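Local structure of Ifi204 (Mus musculus domesticus, 5YZW) at residues 11-16 with 61-66; 16-21 with 33-38; 45-50 with 74-79. The protein is an interferon-inducible PYHIN-family DNA sensor of the innate immune system, whose HIN domain recognises DNA. All coordinates share one frame; numbering follows the deposited sequence.

Interaction 1 (11-16 with 61-66); sequences KQVMVL and NIIAIS
The carbonyl oxygen O of K11 takes the amide N of I65 at 2.8 Å, and the amide N of K11 gives its hydrogen back to O of I65, closing the first ring of an antiparallel ladder. V13 and I63 form the second ring, with N of each bonded to O of the other, and N of V15 bonds to O of N61 beyond it. In the non-hydrogen-bonded pairs between, CA of A64 leans on O of K11 and CA of I62 on O of V13.

V13, I63, I65 and K11 share one face. CG2 of V13 meets CG1 of I63 at 3.6 Å and CD1 of I65 at 4.0 Å; both of these branches, CG2 and I63 CG1 (chi1 63°), stand between backbone N and carbonyl carbon, which turns them to each other. Beta-branched residues suit this extended backbone, and V13, I63 and I65 fill its buried face. I63 CD1 reaches on to CG2 of V15, 3.7 Å away. On the other face the flexible M14 lays CE against CD1 of I62.

In this OB-type barrel, strand 30-38 flanks 11-16, touching V13 through V37, while I65 packs on I77 of strand 74-77 and M14 meets R99 of helix 96-103.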
# COMPACT_ATOMS: atom_id res chain seq x y z
N LYS A 11 -12.49 -15.10 4.33
CA LYS A 11 -11.19 -15.05 5.01
C LYS A 11 -11.34 -14.20 6.27
O LYS A 11 -11.81 -13.06 6.20
CB LYS A 11 -10.09 -14.46 4.12
CG LYS A 11 -8.65 -14.65 4.70
CD LYS A 11 -7.54 -13.87 3.89
CE LYS A 11 -7.50 -14.31 2.45
NZ LYS A 11 -7.27 -15.78 2.33
N GLN A 12 -10.90 -14.75 7.40
CA GLN A 12 -11.06 -14.10 8.70
C GLN A 12 -9.74 -13.46 9.07
O GLN A 12 -8.74 -14.17 9.25
CB GLN A 12 -11.48 -15.10 9.78
CG GLN A 12 -12.96 -15.25 9.96
CD GLN A 12 -13.31 -16.14 11.15
OE1 GLN A 12 -12.48 -16.35 12.05
NE2 GLN A 12 -14.54 -16.65 11.17
N VAL A 13 -9.72 -12.13 9.21
CA VAL A 13 -8.47 -11.40 9.39
C VAL A 13 -8.59 -10.34 10.47
O VAL A 13 -9.68 -9.85 10.79
CB VAL A 13 -7.96 -10.75 8.07
CG1 VAL A 13 -7.78 -11.79 7.00
CG2 VAL A 13 -8.94 -9.68 7.58
N MET A 14 -7.44 -9.96 11.01
CA MET A 14 -7.33 -8.76 11.82
C MET A 14 -6.75 -7.63 10.97
O MET A 14 -5.76 -7.83 10.26
CB MET A 14 -6.44 -8.98 13.04
CG MET A 14 -6.56 -7.82 14.02
SD MET A 14 -5.49 -7.90 15.45
CE MET A 14 -6.52 -8.82 16.61
N VAL A 15 -7.39 -6.47 11.03
CA VAL A 15 -6.89 -5.25 10.38
C VAL A 15 -5.67 -4.75 11.13
O VAL A 15 -5.73 -4.49 12.33
CB VAL A 15 -7.98 -4.18 10.34
CG1 VAL A 15 -7.46 -2.92 9.65
CG2 VAL A 15 -9.24 -4.73 9.66
N LEU A 16 -4.55 -4.59 10.42
CA LEU A 16 -3.31 -4.09 11.02
C LEU A 16 -3.12 -2.59 10.81
O LEU A 16 -2.81 -1.87 11.75
CB LEU A 16 -2.11 -4.85 10.46
CG LEU A 16 -2.14 -6.37 10.70
CD1 LEU A 16 -0.80 -6.98 10.39
CD2 LEU A 16 -2.55 -6.71 12.11
N ASN A 61 -9.65 -4.30 14.51
CA ASN A 61 -10.94 -4.92 14.24
C ASN A 61 -10.73 -6.27 13.56
O ASN A 61 -9.82 -6.44 12.76
CB ASN A 61 -11.79 -4.00 13.36
CG ASN A 61 -13.28 -4.29 13.43
OD1 ASN A 61 -13.76 -5.05 14.30
ND2 ASN A 61 -14.03 -3.66 12.52
N ILE A 62 -11.57 -7.25 13.90
CA ILE A 62 -11.51 -8.56 13.26
C ILE A 62 -12.71 -8.66 12.32
O ILE A 62 -13.83 -8.29 12.69
CB ILE A 62 -11.46 -9.69 14.29
CG1 ILE A 62 -10.21 -9.51 15.15
CG2 ILE A 62 -11.34 -11.03 13.61
CD1 ILE A 62 -10.24 -10.33 16.42
N ILE A 63 -12.46 -9.09 11.08
CA ILE A 63 -13.44 -8.99 10.00
C ILE A 63 -13.38 -10.24 9.14
O ILE A 63 -12.40 -11.00 9.18
CB ILE A 63 -13.23 -7.70 9.13
CG1 ILE A 63 -11.88 -7.75 8.41
CG2 ILE A 63 -13.35 -6.42 9.96
CD1 ILE A 63 -11.59 -6.52 7.49
N ALA A 64 -14.44 -10.47 8.36
CA ALA A 64 -14.54 -11.63 7.48
C ALA A 64 -14.72 -11.10 6.06
O ALA A 64 -15.63 -10.30 5.80
CB ALA A 64 -15.71 -12.55 7.90
N ILE A 65 -13.84 -11.50 5.14
CA ILE A 65 -13.83 -10.96 3.78
C ILE A 65 -14.28 -12.05 2.81
O ILE A 65 -13.65 -13.11 2.74
CB ILE A 65 -12.45 -10.42 3.38
CG1 ILE A 65 -11.96 -9.33 4.34
CG2 ILE A 65 -12.50 -9.89 1.95
CD1 ILE A 65 -10.53 -8.82 4.02
N SER A 66 -15.33 -11.78 2.04
CA SER A 66 -15.81 -12.72 1.03
C SER A 66 -15.85 -12.07 -0.35
O SER A 66 -15.70 -10.86 -0.50
CB SER A 66 -17.21 -13.25 1.40
OG SER A 66 -17.25 -13.65 2.75

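Interaction 2 (16-21 with 33-38); sequences LKVTEP and FHATVA
CG2 of V18 pushes against the ring of F33, 3.4 Å from its CD1, and this methyl against the phenyl ring is the closest apolar contact between 16-21 and 33-38. CG2 lies anti to the backbone N of V18, which carries it across toward the opposite strand. A35 faces V18 in a non-hydrogen-bonded pair, CA atoms 4.2 Å apart, and its lone methyl leaves CG2 of V18 to lie against F33. Farther along, CB of P21 comes obliquely to the same ring.

On the other face the aliphatic part of K17 bends over T36: chi1 sets CG beside CB and OG1 of T36, and the bend at chi2 (94°) turns the rest of the chain so that CE lies 3.5 Å from OG1. A long, flexible residue can cover a short threonine in this way. L16 extends CD1 to CB of A38, whose single methyl leaves room for it.

L16 and K17 both face T36, a classic beta bulge: O of T36 accepts N of L16 at 2.8 Å and, weakly, N of K17. Past the bulge, T19 binds H34 twice, its N to O of H34 and its OG1 receiving N of H34 at 3.3 Å, almost straight at 178°. The same hydroxyl donates a hydrogen bond to O of E20, so it ties the turning chain to the strand. An alanine in place of T19 would probably leave N of H34 and O of E20 without this partner and open a gap beside CB of H34.

These strands form a beta hairpin. Strand 43-48 flanks 33-38 on its other edge, F57 meets F33 edge-to-face, and helix 96-103 covers L16 and T36 through A102, while V169 of strand 165-169 touches K17 and H34.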
# COMPACT_ATOMS: atom_id res chain seq x y z
N LEU A 16 -4.55 -4.59 10.42
CA LEU A 16 -3.31 -4.09 11.02
C LEU A 16 -3.12 -2.59 10.81
O LEU A 16 -2.81 -1.87 11.75
CB LEU A 16 -2.11 -4.85 10.46
CG LEU A 16 -2.14 -6.37 10.70
CD1 LEU A 16 -0.80 -6.98 10.39
CD2 LEU A 16 -2.55 -6.71 12.11
N LYS A 17 -3.29 -2.11 9.59
CA LYS A 17 -3.03 -0.72 9.23
C LYS A 17 -3.89 -0.36 8.02
O LYS A 17 -4.25 -1.23 7.22
CB LYS A 17 -1.53 -0.48 8.97
CG LYS A 17 -1.00 -0.76 7.56
CD LYS A 17 -0.95 0.48 6.63
CE LYS A 17 -0.78 0.05 5.16
NZ LYS A 17 -0.65 1.23 4.29
N VAL A 18 -4.26 0.92 7.94
CA VAL A 18 -5.14 1.40 6.88
C VAL A 18 -4.68 2.80 6.49
O VAL A 18 -4.12 3.52 7.32
CB VAL A 18 -6.61 1.38 7.35
CG1 VAL A 18 -6.84 2.41 8.44
CG2 VAL A 18 -7.59 1.62 6.19
N THR A 19 -4.88 3.18 5.23
CA THR A 19 -4.76 4.58 4.82
C THR A 19 -6.13 5.22 4.83
O THR A 19 -7.16 4.54 4.72
CB THR A 19 -4.19 4.77 3.40
OG1 THR A 19 -5.20 4.45 2.43
CG2 THR A 19 -2.92 3.98 3.16
N GLU A 20 -6.14 6.56 4.91
CA GLU A 20 -7.35 7.31 4.66
C GLU A 20 -7.83 7.02 3.24
O GLU A 20 -7.04 6.57 2.39
CB GLU A 20 -7.08 8.82 4.81
CG GLU A 20 -6.06 9.30 3.78
CD GLU A 20 -5.72 10.78 3.89
OE1 GLU A 20 -6.48 11.55 4.53
OE2 GLU A 20 -4.68 11.18 3.33
N PRO A 21 -9.10 7.26 2.94
CA PRO A 21 -9.55 7.13 1.56
C PRO A 21 -9.05 8.30 0.72
O PRO A 21 -8.75 9.38 1.22
CB PRO A 21 -11.08 7.13 1.66
CG PRO A 21 -11.38 7.69 3.01
CD PRO A 21 -10.21 7.45 3.89
N PHE A 33 -9.18 2.90 -0.52
CA PHE A 33 -8.09 2.97 0.44
C PHE A 33 -7.34 1.64 0.45
O PHE A 33 -7.77 0.64 -0.15
CB PHE A 33 -8.54 3.36 1.86
CG PHE A 33 -9.56 2.44 2.48
CD1 PHE A 33 -9.16 1.30 3.17
CD2 PHE A 33 -10.91 2.72 2.40
CE1 PHE A 33 -10.11 0.43 3.78
CE2 PHE A 33 -11.87 1.86 2.99
CZ PHE A 33 -11.46 0.72 3.68
N HIS A 34 -6.18 1.65 1.10
CA HIS A 34 -5.30 0.50 1.24
C HIS A 34 -5.34 0.02 2.69
O HIS A 34 -5.46 0.84 3.61
CB HIS A 34 -3.85 0.83 0.87
CG HIS A 34 -3.60 0.96 -0.60
ND1 HIS A 34 -3.21 -0.10 -1.39
CD2 HIS A 34 -3.63 2.04 -1.41
CE1 HIS A 34 -3.05 0.31 -2.63
NE2 HIS A 34 -3.31 1.61 -2.68
N ALA A 35 -5.25 -1.29 2.88
CA ALA A 35 -5.19 -1.88 4.21
C ALA A 35 -4.19 -3.02 4.19
O ALA A 35 -4.00 -3.69 3.16
CB ALA A 35 -6.56 -2.41 4.68
N THR A 36 -3.55 -3.24 5.33
CA THR A 36 -2.80 -4.46 5.60
C THR A 36 -3.57 -5.27 6.64
O THR A 36 -4.04 -4.71 7.64
CB THR A 36 -1.39 -4.12 6.10
OG1 THR A 36 -0.68 -3.47 5.03
CG2 THR A 36 -0.64 -5.37 6.48
N VAL A 37 -3.80 -6.56 6.36
CA VAL A 37 -4.57 -7.44 7.25
C VAL A 37 -3.80 -8.74 7.42
O VAL A 37 -2.84 -9.02 6.70
CB VAL A 37 -6.00 -7.73 6.75
CG1 VAL A 37 -6.80 -6.46 6.55
CG2 VAL A 37 -5.99 -8.60 5.48
N ALA A 38 -4.25 -9.55 8.39
CA ALA A 38 -3.51 -10.78 8.70
C ALA A 38 -4.44 -11.87 9.19
O ALA A 38 -5.34 -11.61 10.00
CB ALA A 38 -2.44 -10.53 9.76

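Interaction 3 (45-50 with 74-79); sequences RVKVFD and FLEIYR
V46 sends CG1 to CD1 of I77, 3.7 Å away, and CG2 of V48 approaches the same CD1 more loosely, so one isoleucine tip serves two valines. CG1 of V46 stands anti to its backbone N (chi1 -179°), turned toward the neighbouring strand, and there it also lies against O of L75. Branched aliphatic side chains suit this buried face, where I65 and F57 also reach I77.

Between the faces runs a parallel ladder, in which 45-50 and 74-79 advance together. O of R45 accepts N of L75, O of L75 accepts N of K47, O of K47 accepts N of I77, and O of I77 accepts N of F49, the last at 2.8 Å. Parallel pairing of these strands, within an otherwise largely antiparallel curled sheet, fits the strand 3 to strand 5 closure of an OB fold, the clan to which the HIN domain belongs.

On the opposite face K47 lies over F74. Its CE sits above the ring centre, 3.6 Å from the centroid, in a CH-pi contact, and NZ follows as a cation-pi partner at 4.0 Å from that centroid. Lysine suits the place because its extended chain covers the ring while its ammonium continues to polar partners. Farther on, the F49 and Y78 rings are nearly parallel, at 12°, but slid apart so that they barely overlap; CD2 of F49 is 3.5 Å from CE1 of Y78. CG and CD of E76 lie at the edge of the F49 ring, nearest CE2, with the carboxylate plane turned 82° from the ring.

At the polar end of the contact NZ of K47 donates to a water at 2.9 Å, which donates in turn to OE1 of E76, and NZ also bonds to H187 ND1.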
# COMPACT_ATOMS: atom_id res chain seq x y z
N ARG A 45 -2.15 -7.64 1.55
CA ARG A 45 -2.35 -6.24 1.19
C ARG A 45 -3.67 -6.12 0.44
O ARG A 45 -3.91 -6.85 -0.52
CB ARG A 45 -1.17 -5.74 0.36
CG ARG A 45 -0.05 -5.25 1.24
CD ARG A 45 1.30 -5.25 0.52
NE ARG A 45 2.38 -4.96 1.46
CZ ARG A 45 3.58 -4.51 1.10
NH1 ARG A 45 3.86 -4.30 -0.18
NH2 ARG A 45 4.50 -4.28 2.03
N VAL A 46 -4.54 -5.23 0.91
CA VAL A 46 -5.92 -5.14 0.48
C VAL A 46 -6.16 -3.80 -0.19
O VAL A 46 -5.77 -2.75 0.35
CB VAL A 46 -6.90 -5.30 1.67
CG1 VAL A 46 -8.35 -5.24 1.18
CG2 VAL A 46 -6.63 -6.62 2.39
N LYS A 47 -6.83 -3.83 -1.33
CA LYS A 47 -7.35 -2.65 -2.01
C LYS A 47 -8.87 -2.64 -1.86
O LYS A 47 -9.55 -3.55 -2.33
CB LYS A 47 -6.96 -2.67 -3.48
CG LYS A 47 -5.54 -2.19 -3.75
CD LYS A 47 -5.08 -2.60 -5.16
CE LYS A 47 -3.73 -1.96 -5.53
NZ LYS A 47 -3.38 -2.32 -6.93
N VAL A 48 -9.38 -1.61 -1.19
CA VAL A 48 -10.80 -1.48 -0.88
C VAL A 48 -11.36 -0.40 -1.79
O VAL A 48 -11.03 0.79 -1.63
CB VAL A 48 -11.03 -1.15 0.60
CG1 VAL A 48 -12.51 -0.95 0.87
CG2 VAL A 48 -10.44 -2.27 1.47
N PHE A 49 -12.20 -0.80 -2.75
CA PHE A 49 -12.77 0.14 -3.71
C PHE A 49 -14.18 0.60 -3.37
O PHE A 49 -14.72 1.47 -4.07
CB PHE A 49 -12.76 -0.49 -5.11
CG PHE A 49 -11.38 -0.75 -5.64
CD1 PHE A 49 -10.58 0.30 -6.08
CD2 PHE A 49 -10.86 -2.04 -5.67
CE1 PHE A 49 -9.30 0.07 -6.57
CE2 PHE A 49 -9.59 -2.27 -6.15
CZ PHE A 49 -8.81 -1.21 -6.61
N ASP A 50 -14.81 0.06 -2.31
CA ASP A 50 -16.04 0.60 -1.74
C ASP A 50 -15.67 1.24 -0.41
O ASP A 50 -15.60 0.56 0.62
CB ASP A 50 -17.11 -0.48 -1.56
CG ASP A 50 -18.47 0.09 -1.17
OD1 ASP A 50 -18.55 1.27 -0.78
OD2 ASP A 50 -19.46 -0.66 -1.25
N PHE A 74 -2.48 -8.16 -4.67
CA PHE A 74 -3.39 -7.54 -3.72
C PHE A 74 -4.69 -8.35 -3.63
O PHE A 74 -5.06 -9.07 -4.56
CB PHE A 74 -3.74 -6.10 -4.11
CG PHE A 74 -2.55 -5.16 -4.08
CD1 PHE A 74 -1.68 -5.08 -5.15
CD2 PHE A 74 -2.31 -4.36 -2.96
CE1 PHE A 74 -0.58 -4.19 -5.13
CE2 PHE A 74 -1.23 -3.50 -2.92
CZ PHE A 74 -0.36 -3.42 -4.00
N LEU A 75 -5.37 -8.18 -2.51
CA LEU A 75 -6.75 -8.65 -2.36
C LEU A 75 -7.67 -7.47 -2.62
O LEU A 75 -7.55 -6.43 -1.96
CB LEU A 75 -7.02 -9.22 -0.96
CG LEU A 75 -6.23 -10.41 -0.45
CD1 LEU A 75 -6.92 -11.00 0.78
CD2 LEU A 75 -6.05 -11.48 -1.53
N GLU A 76 -8.56 -7.62 -3.59
CA GLU A 76 -9.43 -6.52 -4.00
C GLU A 76 -10.85 -6.75 -3.50
O GLU A 76 -11.39 -7.85 -3.64
CB GLU A 76 -9.40 -6.35 -5.53
CG GLU A 76 -8.02 -5.87 -6.05
CD GLU A 76 -8.04 -5.45 -7.52
OE1 GLU A 76 -7.07 -4.78 -7.96
OE2 GLU A 76 -9.00 -5.81 -8.24
N ILE A 77 -11.44 -5.71 -2.91
CA ILE A 77 -12.80 -5.71 -2.38
C ILE A 77 -13.59 -4.62 -3.10
O ILE A 77 -13.21 -3.44 -3.03
CB ILE A 77 -12.82 -5.44 -0.86
CG1 ILE A 77 -11.98 -6.49 -0.12
CG2 ILE A 77 -14.25 -5.40 -0.37
CD1 ILE A 77 -11.91 -6.28 1.37
N TYR A 78 -14.68 -5.00 -3.75
CA TYR A 78 -15.44 -4.07 -4.57
C TYR A 78 -16.79 -3.65 -3.99
O TYR A 78 -17.40 -2.71 -4.50
CB TYR A 78 -15.65 -4.68 -5.96
CG TYR A 78 -14.37 -4.72 -6.77
CD1 TYR A 78 -13.90 -3.57 -7.39
CD2 TYR A 78 -13.62 -5.88 -6.88
CE1 TYR A 78 -12.74 -3.58 -8.12
CE2 TYR A 78 -12.43 -5.90 -7.62
CZ TYR A 78 -12.00 -4.75 -8.23
OH TYR A 78 -10.83 -4.73 -8.96
N ARG A 79 -17.28 -4.32 -2.94
CA ARG A 79 -18.61 -4.04 -2.39
C ARG A 79 -18.60 -4.11 -0.87
O ARG A 79 -17.92 -4.95 -0.29
CB ARG A 79 -19.66 -5.03 -2.91
CG ARG A 79 -19.96 -4.95 -4.40
CD ARG A 79 -20.40 -6.31 -4.95
NE ARG A 79 -19.81 -6.58 -6.27
CZ ARG A 79 -18.75 -7.36 -6.48
NH1 ARG A 79 -18.15 -7.96 -5.46
NH2 ARG A 79 -18.28 -7.53 -7.71
O HOH W 1 -4.53 -4.90 -7.62

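How the interactions relate
All three interactions belong to one curled sheet in the first half of the chain. Interactions 1 and 2, centred about 11 Å apart, share L16 on strand 11-25; N of M14 meets O of A38 at 2.9 Å in a probable hydrogen bond, and V13 packs on V37. Interactions 2 and 3, about 10 Å apart between centres, join through strands 30-38 and 43-48, where N of V46 probably bonds to O of A35 at 2.8 Å. Interaction 3 meets interaction 1 where strands 62-71 and 74-77 run side by side, with CD1 of I77 3.7 Å from CG2 of I65. Thus 61-66, 11-16, 33-38, 45-50 and 74-79 follow one another round a barrel that closes on itself.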